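Local coordinates for protein imelysin (Bacteroides ovatus ATCC 8483, PDB 3OYV) that belongs to the imelysin-like family implicated in bacterial iron uptake and is probably a metal-binding protein of the outer membrane, at residues Ser115-His120 with Trp305-Asn310. Sequence-based numbering, arbitrary orientation.
Sequences SWYSWH and WPLDQN
Tyr117 and Gln309 meet tip to tip through a hydrogen bond in which Tyr117 OH donates to Gln309 OE1 over 2.7 Å. The C=O...donor angle is 120°, and the hydroxyl sits tilted 27° from the carbonyl plane, with phenol ring and amide nearly coplanar. Gln309 reaches it with a chain extended beyond CG. A water accepts from Trp116 NE1 at 2.8 Å and lies within hydrogen-bonding distance of Gln309 OE1, to which it can donate, so OE1 meets Tyr117 directly and Trp116 through the water.

Aromatic and apolar packing makes up the rest of the contact. Trp305 turns the edge of its six-membered ring toward the face of Tyr117 in an offset edge-to-face pair, centroids 5.4 Å apart and planes at 74°. Its CH2 lies 3.7 Å from Tyr117 CZ and also approaches Trp116 CD1. Leu307 CD1 packs at the edge of the phenol ring, 4.1 Å from Tyr117 CE2. Trp305 NE1 donates a hydrogen bond to Ala112 O, which helps fix the indole.

The contact thus joins the loop between helices 106-111 and 121-137 to the start of helix 309-316, linking the two imelysin sequence regions, while helix 343-351 packs alongside through His345, Thr346 and Phe349.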
loop_
_atom_site.group_PDB
_atom_site.type_symbol
_atom_site.label_atom_id
_atom_site.label_comp_id
_atom_site.label_asym_id
_atom_site.label_seq_id
_atom_site.Cartn_x
_atom_site.Cartn_y
_atom_site.Cartn_z
ATOM N N SER A 115 1.940 -0.368 -10.424
ATOM C CA SER A 115 1.706 -1.821 -10.401
ATOM C C SER A 115 1.420 -2.418 -11.794
ATOM O O SER A 115 0.932 -3.552 -11.912
ATOM C CB SER A 115 0.651 -2.258 -9.390
ATOM O OG SER A 115 1.080 -2.037 -8.065
ATOM N N TRP A 116 1.794 -1.723 -12.878
ATOM C CA TRP A 116 1.570 -2.298 -14.191
ATOM C C TRP A 116 2.498 -3.457 -14.516
ATOM O O TRP A 116 2.152 -4.299 -15.323
ATOM C CB TRP A 116 1.658 -1.243 -15.286
ATOM C CG TRP A 116 3.051 -0.868 -15.802
ATOM C CD1 TRP A 116 3.828 0.172 -15.383
ATOM C CD2 TRP A 116 3.807 -1.530 -16.828
ATOM N NE1 TRP A 116 5.006 0.216 -16.089
ATOM C CE2 TRP A 116 5.005 -0.802 -16.996
ATOM C CE3 TRP A 116 3.568 -2.634 -17.643
ATOM C CZ2 TRP A 116 5.992 -1.186 -17.916
ATOM C CZ3 TRP A 116 4.530 -2.995 -18.584
ATOM C CH2 TRP A 116 5.717 -2.264 -18.713
ATOM N N TYR A 117 3.693 -3.511 -13.903
ATOM C CA TYR A 117 4.637 -4.517 -14.314
ATOM C C TYR A 117 4.025 -5.895 -14.146
ATOM O O TYR A 117 4.297 -6.805 -14.925
ATOM C CB TYR A 117 5.921 -4.494 -13.509
ATOM C CG TYR A 117 6.699 -3.220 -13.416
ATOM C CD1 TYR A 117 6.904 -2.391 -14.515
ATOM C CD2 TYR A 117 7.257 -2.830 -12.224
ATOM C CE1 TYR A 117 7.661 -1.248 -14.398
ATOM C CE2 TYR A 117 8.044 -1.703 -12.104
ATOM C CZ TYR A 117 8.228 -0.897 -13.197
ATOM O OH TYR A 117 8.995 0.241 -13.042
ATOM N N SER A 118 3.202 -6.043 -13.101
ATOM C CA SER A 118 2.558 -7.305 -12.760
ATOM C C SER A 118 1.082 -7.349 -13.193
ATOM O O SER A 118 0.339 -8.255 -12.818
ATOM C CB SER A 118 2.675 -7.530 -11.246
ATOM O OG SER A 118 2.158 -6.442 -10.556
ATOM N N TRP A 119 0.646 -6.333 -13.943
ATOM C CA TRP A 119 -0.778 -6.150 -14.333
ATOM C C TRP A 119 -1.692 -6.194 -13.107
ATOM O O TRP A 119 -2.792 -6.760 -13.116
ATOM C CB TRP A 119 -1.206 -7.184 -15.374
ATOM C CG TRP A 119 -0.734 -6.942 -16.765
ATOM C CD1 TRP A 119 0.257 -6.118 -17.167
ATOM C CD2 TRP A 119 -1.248 -7.555 -17.943
ATOM N NE1 TRP A 119 0.402 -6.170 -18.519
ATOM C CE2 TRP A 119 -0.522 -7.038 -19.026
ATOM C CE3 TRP A 119 -2.285 -8.471 -18.191
ATOM C CZ2 TRP A 119 -0.773 -7.435 -20.361
ATOM C CZ3 TRP A 119 -2.555 -8.843 -19.527
ATOM C CH2 TRP A 119 -1.798 -8.320 -20.587
ATOM N N HIS A 120 -1.203 -5.612 -12.032
ATOM C CA HIS A 120 -1.830 -5.696 -10.712
ATOM C C HIS A 120 -2.520 -4.395 -10.284
ATOM O O HIS A 120 -3.042 -4.294 -9.174
ATOM C CB HIS A 120 -0.707 -6.147 -9.744
ATOM C CG HIS A 120 -1.078 -6.157 -8.304
ATOM N ND1 HIS A 120 -1.972 -7.063 -7.775
ATOM C CD2 HIS A 120 -0.635 -5.409 -7.275
ATOM C CE1 HIS A 120 -2.100 -6.829 -6.477
ATOM N NE2 HIS A 120 -1.276 -5.843 -6.146
ATOM N N TRP A 305 6.806 5.236 -6.107
ATOM C CA TRP A 305 6.392 5.120 -7.501
ATOM C C TRP A 305 6.231 6.544 -8.024
ATOM O O TRP A 305 5.590 7.341 -7.366
ATOM C CB TRP A 305 5.080 4.334 -7.660
ATOM C CG TRP A 305 4.720 4.203 -9.096
ATOM C CD1 TRP A 305 3.849 4.977 -9.802
ATOM C CD2 TRP A 305 5.324 3.325 -10.037
ATOM N NE1 TRP A 305 3.825 4.591 -11.099
ATOM C CE2 TRP A 305 4.725 3.574 -11.277
ATOM C CE3 TRP A 305 6.279 2.313 -9.940
ATOM C CZ2 TRP A 305 5.068 2.874 -12.420
ATOM C CZ3 TRP A 305 6.626 1.619 -11.068
ATOM C CH2 TRP A 305 6.023 1.887 -12.299
ATOM N N PRO A 306 6.808 6.873 -9.186
ATOM C CA PRO A 306 7.599 6.077 -10.115
ATOM C C PRO A 306 9.005 5.785 -9.605
ATOM O O PRO A 306 9.407 6.305 -8.584
ATOM C CB PRO A 306 7.659 6.956 -11.369
ATOM C CG PRO A 306 7.544 8.300 -10.877
ATOM C CD PRO A 306 6.600 8.243 -9.703
ATOM N N LEU A 307 9.702 4.933 -10.334
ATOM C CA LEU A 307 11.062 4.537 -10.034
ATOM C C LEU A 307 12.033 5.249 -10.974
ATOM O O LEU A 307 11.639 5.725 -12.033
ATOM C CB LEU A 307 11.234 3.031 -10.244
ATOM C CG LEU A 307 10.283 2.139 -9.438
ATOM C CD1 LEU A 307 10.484 0.670 -9.781
ATOM C CD2 LEU A 307 10.457 2.401 -7.933
ATOM N N ASP A 308 13.312 5.238 -10.598
ATOM C CA ASP A 308 14.394 5.603 -11.521
ATOM C C ASP A 308 14.782 4.296 -12.222
ATOM O O ASP A 308 15.707 3.588 -11.808
ATOM C CB ASP A 308 15.575 6.226 -10.793
ATOM C CG ASP A 308 16.628 6.766 -11.747
ATOM O OD1 ASP A 308 16.597 6.398 -12.947
ATOM O OD2 ASP A 308 17.471 7.544 -11.263
ATOM N N GLN A 309 14.033 3.951 -13.256
ATOM C CA GLN A 309 14.172 2.657 -13.898
ATOM C C GLN A 309 15.531 2.521 -14.595
ATOM O O GLN A 309 16.173 1.461 -14.543
ATOM C CB GLN A 309 13.023 2.412 -14.850
ATOM C CG GLN A 309 11.636 2.483 -14.205
ATOM C CD GLN A 309 10.532 2.425 -15.246
ATOM O OE1 GLN A 309 9.710 1.471 -15.291
ATOM N NE2 GLN A 309 10.512 3.442 -16.128
ATOM N N ASN A 310 16.007 3.601 -15.200
ATOM C CA ASN A 310 17.317 3.526 -15.826
ATOM C C ASN A 310 18.422 3.277 -14.780
ATOM O O ASN A 310 19.386 2.540 -15.079
ATOM C CB ASN A 310 17.618 4.754 -16.671
ATOM C CG ASN A 310 19.030 4.738 -17.215
ATOM O OD1 ASN A 310 19.885 5.455 -16.735
ATOM N ND2 ASN A 310 19.285 3.856 -18.161
HETATM O O HOH W 1 7.066 2.147 -15.996
#